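Local structure of RNA 2'-o-ribose methyltransferase (Thermus thermophilus, 1IPA) at residues 115-120 against 252-257; 189-194 against 202-207. The protein probably transfers a methyl group to a ribose 2'-oxygen of RNA, as a knotted SPOUT-class methyltransferase of the TrmH family. All blocks are in the same frame, centred on the assembly; numbering follows the deposited sequence.

Contacts 1 and 2 lie on the same six-stranded parallel sheet of the SpoU-type methyltransferase domain, with their centres about 9 Å apart. Helix 246-261 joins them: it supplies one segment of contact 1 and also touches contact 2, Ala257 meeting residues of both. The direct evidence is Leu206 CD1, which lies 3.6 Å from Ala257 CA, and Leu253 CD1, which lies 3.4 Å from Thr193 OG1. Along the chain, 189-194 and 202-207 both fall between 115-120 and 252-257. The two contacts thus adjoin on the same sheet: contact 1 packs a helix on it and contact 2 a loop, with the helix touching both, and neither contains a bound ligand.

Contact 1 of 2, residues 115-120 against 252-257; sequences DALILV and LLLYEA
Leu117 and Leu119, on one face of strand 117-120, receive Leu254 of the helix, one methyl branch to each leucine. Leu254 CD2 lies 4.0 Å from Leu117 CD1, and its other branch, CD1, lies 4.0 Å from Leu119 CD2; the Leu119 and Leu254 side chains cross at about a right angle. One turn along the helix, Ala257 CB sits 3.7 Å from Leu117 CD1, so that methyl is shared between two helix residues. In Leu117, CG is anti to the backbone nitrogen (chi1 174°), which carries both methyls toward the helix. An alanine in place of Leu117 would remove both methyls and would probably leave a gap beside Ala257 and the CD2 branch of Leu254. The axes of strand 117-120 and helix 252-257 run nearly antiparallel, at 168°, and approach to 10.0 Å, as helix 246-261 packs on the parallel sheet of the SPOUT-type, Rossmann-like domain. Beyond this first shell, Leu254 also touches Ala137 and Ala140 of helix 127-140 and Ile212 of strand 210-214. Backbone hydrogen bonds hold the strand in the sheet, linking Ile118 with Val210 and Ile212, and Leu119 with Ala144. At the segment's edge, Asp115 forms a salt bridge with Arg261 near the helix's C-terminal end.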
# COMPACT_ATOMS: atom_id res chain seq x y z
N ASP A 115 5.05 -9.43 -19.22
CA ASP A 115 4.63 -10.30 -18.11
C ASP A 115 3.81 -9.48 -17.12
O ASP A 115 3.54 -9.93 -16.01
CB ASP A 115 5.86 -10.87 -17.38
CG ASP A 115 6.69 -11.82 -18.23
OD1 ASP A 115 6.26 -12.96 -18.47
OD2 ASP A 115 7.79 -11.41 -18.66
N ALA A 116 3.40 -8.29 -17.53
CA ALA A 116 2.66 -7.37 -16.66
C ALA A 116 1.32 -7.78 -16.05
O ALA A 116 0.33 -7.96 -16.76
CB ALA A 116 2.49 -6.05 -17.36
N LEU A 117 1.30 -7.90 -14.73
CA LEU A 117 0.06 -8.19 -14.01
C LEU A 117 -0.24 -6.88 -13.28
O LEU A 117 0.47 -6.49 -12.35
CB LEU A 117 0.27 -9.33 -13.00
CG LEU A 117 -0.94 -9.63 -12.10
CD1 LEU A 117 -2.17 -9.97 -12.93
CD2 LEU A 117 -0.59 -10.77 -11.16
N ILE A 118 -1.28 -6.20 -13.71
CA ILE A 118 -1.65 -4.91 -13.15
C ILE A 118 -2.99 -4.88 -12.44
O ILE A 118 -3.99 -5.39 -12.94
CB ILE A 118 -1.65 -3.84 -14.28
CG1 ILE A 118 -0.21 -3.61 -14.76
CG2 ILE A 118 -2.26 -2.55 -13.79
CD1 ILE A 118 -0.11 -2.94 -16.10
N LEU A 119 -3.01 -4.27 -11.26
CA LEU A 119 -4.24 -4.15 -10.49
C LEU A 119 -4.72 -2.71 -10.55
O LEU A 119 -3.98 -1.81 -10.21
CB LEU A 119 -4.02 -4.55 -9.03
CG LEU A 119 -5.22 -4.30 -8.10
CD1 LEU A 119 -6.37 -5.16 -8.56
CD2 LEU A 119 -4.84 -4.64 -6.66
N VAL A 120 -5.94 -2.51 -11.00
CA VAL A 120 -6.50 -1.16 -11.05
C VAL A 120 -7.55 -1.06 -9.95
O VAL A 120 -8.57 -1.75 -9.99
CB VAL A 120 -7.16 -0.87 -12.43
CG1 VAL A 120 -7.70 0.54 -12.46
CG2 VAL A 120 -6.14 -1.06 -13.54
N LEU A 252 -7.64 -12.59 -4.43
CA LEU A 252 -8.30 -13.66 -5.17
C LEU A 252 -8.02 -13.57 -6.67
O LEU A 252 -7.51 -14.50 -7.27
CB LEU A 252 -9.81 -13.62 -4.91
CG LEU A 252 -10.21 -14.00 -3.48
CD1 LEU A 252 -11.70 -13.73 -3.25
CD2 LEU A 252 -9.89 -15.47 -3.25
N LEU A 253 -8.35 -12.43 -7.26
CA LEU A 253 -8.14 -12.21 -8.68
C LEU A 253 -6.67 -12.33 -9.08
O LEU A 253 -6.34 -12.97 -10.07
CB LEU A 253 -8.66 -10.82 -9.06
CG LEU A 253 -10.13 -10.58 -8.71
CD1 LEU A 253 -10.40 -9.10 -8.65
CD2 LEU A 253 -11.02 -11.28 -9.73
N LEU A 254 -5.79 -11.72 -8.29
CA LEU A 254 -4.37 -11.76 -8.59
C LEU A 254 -3.73 -13.13 -8.40
O LEU A 254 -2.83 -13.51 -9.17
CB LEU A 254 -3.64 -10.68 -7.78
CG LEU A 254 -4.14 -9.26 -8.09
CD1 LEU A 254 -3.33 -8.24 -7.31
CD2 LEU A 254 -4.04 -8.99 -9.58
N TYR A 255 -4.18 -13.89 -7.40
CA TYR A 255 -3.63 -15.23 -7.21
C TYR A 255 -4.11 -16.18 -8.29
O TYR A 255 -3.42 -17.13 -8.63
CB TYR A 255 -3.98 -15.79 -5.82
CG TYR A 255 -2.89 -15.50 -4.82
CD1 TYR A 255 -2.82 -14.27 -4.17
CD2 TYR A 255 -1.87 -16.43 -4.59
CE1 TYR A 255 -1.77 -13.96 -3.32
CE2 TYR A 255 -0.82 -16.13 -3.74
CZ TYR A 255 -0.77 -14.89 -3.11
OH TYR A 255 0.28 -14.59 -2.28
N GLU A 256 -5.29 -15.93 -8.83
CA GLU A 256 -5.83 -16.75 -9.91
C GLU A 256 -5.01 -16.47 -11.17
O GLU A 256 -4.86 -17.34 -12.03
CB GLU A 256 -7.30 -16.42 -10.17
CG GLU A 256 -7.83 -16.92 -11.54
CD GLU A 256 -7.76 -18.44 -11.73
OE1 GLU A 256 -7.99 -18.91 -12.87
OE2 GLU A 256 -7.50 -19.17 -10.74
N ALA A 257 -4.50 -15.25 -11.28
CA ALA A 257 -3.67 -14.88 -12.43
C ALA A 257 -2.35 -15.63 -12.29
O ALA A 257 -1.83 -16.17 -13.25
CB ALA A 257 -3.43 -13.39 -12.45

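Contact 2 of 2, residues 189-194 against 202-207; sequences PLVATT and WEANLR
Val191 carries the strand side of this contact, and its two methyls divide the work between Leu206 and Ala204. CG2 meets Leu206 CD2 at 4.2 Å, methyl against methyl, and the two side chains cross at about a right angle. CG1 reaches the other way along the loop to Ala204 CB, at a looser 4.4 Å. The split follows from the valine torsion: with chi1 at 174°, CG1 is anti to the backbone nitrogen while CG2 is anti to the carbonyl carbon, and the branches diverge over separate loop residues. Leu206 does not start out aimed at the strand, since its CB leaves the backbone across the line of approach; its CD2 branch then makes the contact. Ala204, by contrast, points its CB at the strand directly. The 99 Å² buried between the segments is modest, and the three touching residues are all buried.

The loop's backbone is fixed by a different partner: Gln260 accepts a hydrogen bond from Leu206 N through OE1 and donates one to Ala204 O through NE2. Strand 190-193 is hydrogen-bonded through Val191 to Ala211 and Ala213 of strand 210-214, the strand that this same loop leads into and its parallel neighbour in the Rossmann-like sheet of this SPOUT-type domain. Leu206 thus lies between Val191 of the sheet and Glu256 and Ala257 of helix 246-261, so the loop packs against both elements.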
# COMPACT_ATOMS: atom_id res chain seq x y z
N PRO A 189 -5.20 -5.40 -22.31
CA PRO A 189 -6.51 -6.03 -22.05
C PRO A 189 -6.97 -5.74 -20.62
O PRO A 189 -6.18 -5.75 -19.68
CB PRO A 189 -6.26 -7.52 -22.33
CG PRO A 189 -4.77 -7.67 -22.17
CD PRO A 189 -4.22 -6.40 -22.78
N LEU A 190 -8.26 -5.47 -20.47
CA LEU A 190 -8.82 -5.15 -19.18
C LEU A 190 -9.96 -6.09 -18.78
O LEU A 190 -10.86 -6.36 -19.57
CB LEU A 190 -9.33 -3.71 -19.20
CG LEU A 190 -10.18 -3.21 -18.02
CD1 LEU A 190 -9.37 -3.16 -16.73
CD2 LEU A 190 -10.73 -1.82 -18.36
N VAL A 191 -9.89 -6.60 -17.55
CA VAL A 191 -10.91 -7.50 -16.99
C VAL A 191 -11.55 -6.73 -15.83
O VAL A 191 -10.87 -6.37 -14.87
CB VAL A 191 -10.27 -8.80 -16.45
CG1 VAL A 191 -11.32 -9.66 -15.74
CG2 VAL A 191 -9.62 -9.58 -17.58
N ALA A 192 -12.84 -6.46 -15.93
CA ALA A 192 -13.52 -5.72 -14.88
C ALA A 192 -14.31 -6.66 -13.97
O ALA A 192 -14.97 -7.59 -14.43
CB ALA A 192 -14.46 -4.68 -15.48
N THR A 193 -14.23 -6.41 -12.67
CA THR A 193 -14.93 -7.21 -11.67
C THR A 193 -16.27 -6.55 -11.32
O THR A 193 -16.33 -5.36 -11.02
CB THR A 193 -14.07 -7.34 -10.38
OG1 THR A 193 -12.77 -7.85 -10.71
CG2 THR A 193 -14.73 -8.30 -9.39
N THR A 194 -17.34 -7.34 -11.38
CA THR A 194 -18.68 -6.86 -11.05
C THR A 194 -19.50 -8.03 -10.52
O THR A 194 -19.35 -9.16 -10.97
CB THR A 194 -19.42 -6.28 -12.28
OG1 THR A 194 -19.34 -7.21 -13.37
CG2 THR A 194 -18.81 -4.97 -12.70
N TRP A 202 -12.70 -17.29 -12.51
CA TRP A 202 -11.82 -18.40 -12.90
C TRP A 202 -11.83 -18.66 -14.39
O TRP A 202 -10.91 -19.29 -14.91
CB TRP A 202 -12.24 -19.70 -12.23
CG TRP A 202 -12.13 -19.72 -10.77
CD1 TRP A 202 -10.99 -19.63 -10.03
CD2 TRP A 202 -13.21 -19.85 -9.84
NE1 TRP A 202 -11.29 -19.70 -8.70
CE2 TRP A 202 -12.65 -19.83 -8.55
CE3 TRP A 202 -14.59 -19.98 -9.98
CZ2 TRP A 202 -13.43 -19.94 -7.40
CZ3 TRP A 202 -15.37 -20.09 -8.83
CH2 TRP A 202 -14.78 -20.07 -7.56
N GLU A 203 -12.87 -18.21 -15.07
CA GLU A 203 -13.02 -18.44 -16.50
C GLU A 203 -12.34 -17.42 -17.39
O GLU A 203 -12.16 -17.66 -18.59
CB GLU A 203 -14.50 -18.52 -16.86
CG GLU A 203 -15.26 -19.51 -16.01
CD GLU A 203 -16.70 -19.63 -16.40
OE1 GLU A 203 -16.95 -20.12 -17.53
OE2 GLU A 203 -17.58 -19.25 -15.59
N ALA A 204 -11.96 -16.29 -16.81
CA ALA A 204 -11.28 -15.27 -17.58
C ALA A 204 -9.86 -15.75 -17.87
O ALA A 204 -9.34 -16.60 -17.16
CB ALA A 204 -11.23 -13.97 -16.81
N ASN A 205 -9.26 -15.21 -18.92
CA ASN A 205 -7.90 -15.54 -19.34
C ASN A 205 -6.98 -14.46 -18.80
O ASN A 205 -6.90 -13.37 -19.37
CB ASN A 205 -7.82 -15.57 -20.87
CG ASN A 205 -6.40 -15.71 -21.39
OD1 ASN A 205 -6.18 -15.69 -22.59
ND2 ASN A 205 -5.45 -15.86 -20.49
N LEU A 206 -6.27 -14.77 -17.72
CA LEU A 206 -5.38 -13.79 -17.11
C LEU A 206 -3.93 -13.89 -17.58
O LEU A 206 -3.00 -13.76 -16.78
CB LEU A 206 -5.47 -13.90 -15.58
CG LEU A 206 -6.93 -13.85 -15.07
CD1 LEU A 206 -6.96 -13.95 -13.56
CD2 LEU A 206 -7.60 -12.57 -15.53
N ARG A 207 -3.75 -14.10 -18.88
CA ARG A 207 -2.42 -14.20 -19.49
C ARG A 207 -1.59 -12.95 -19.16
O ARG A 207 -2.05 -11.83 -19.35
CB ARG A 207 -2.55 -14.36 -21.01
CG ARG A 207 -1.36 -13.82 -21.79
CD ARG A 207 -1.24 -14.43 -23.19
NE ARG A 207 -0.83 -15.83 -23.14
CZ ARG A 207 0.31 -16.26 -22.60
NH1 ARG A 207 1.16 -15.40 -22.07
NH2 ARG A 207 0.59 -17.56 -22.59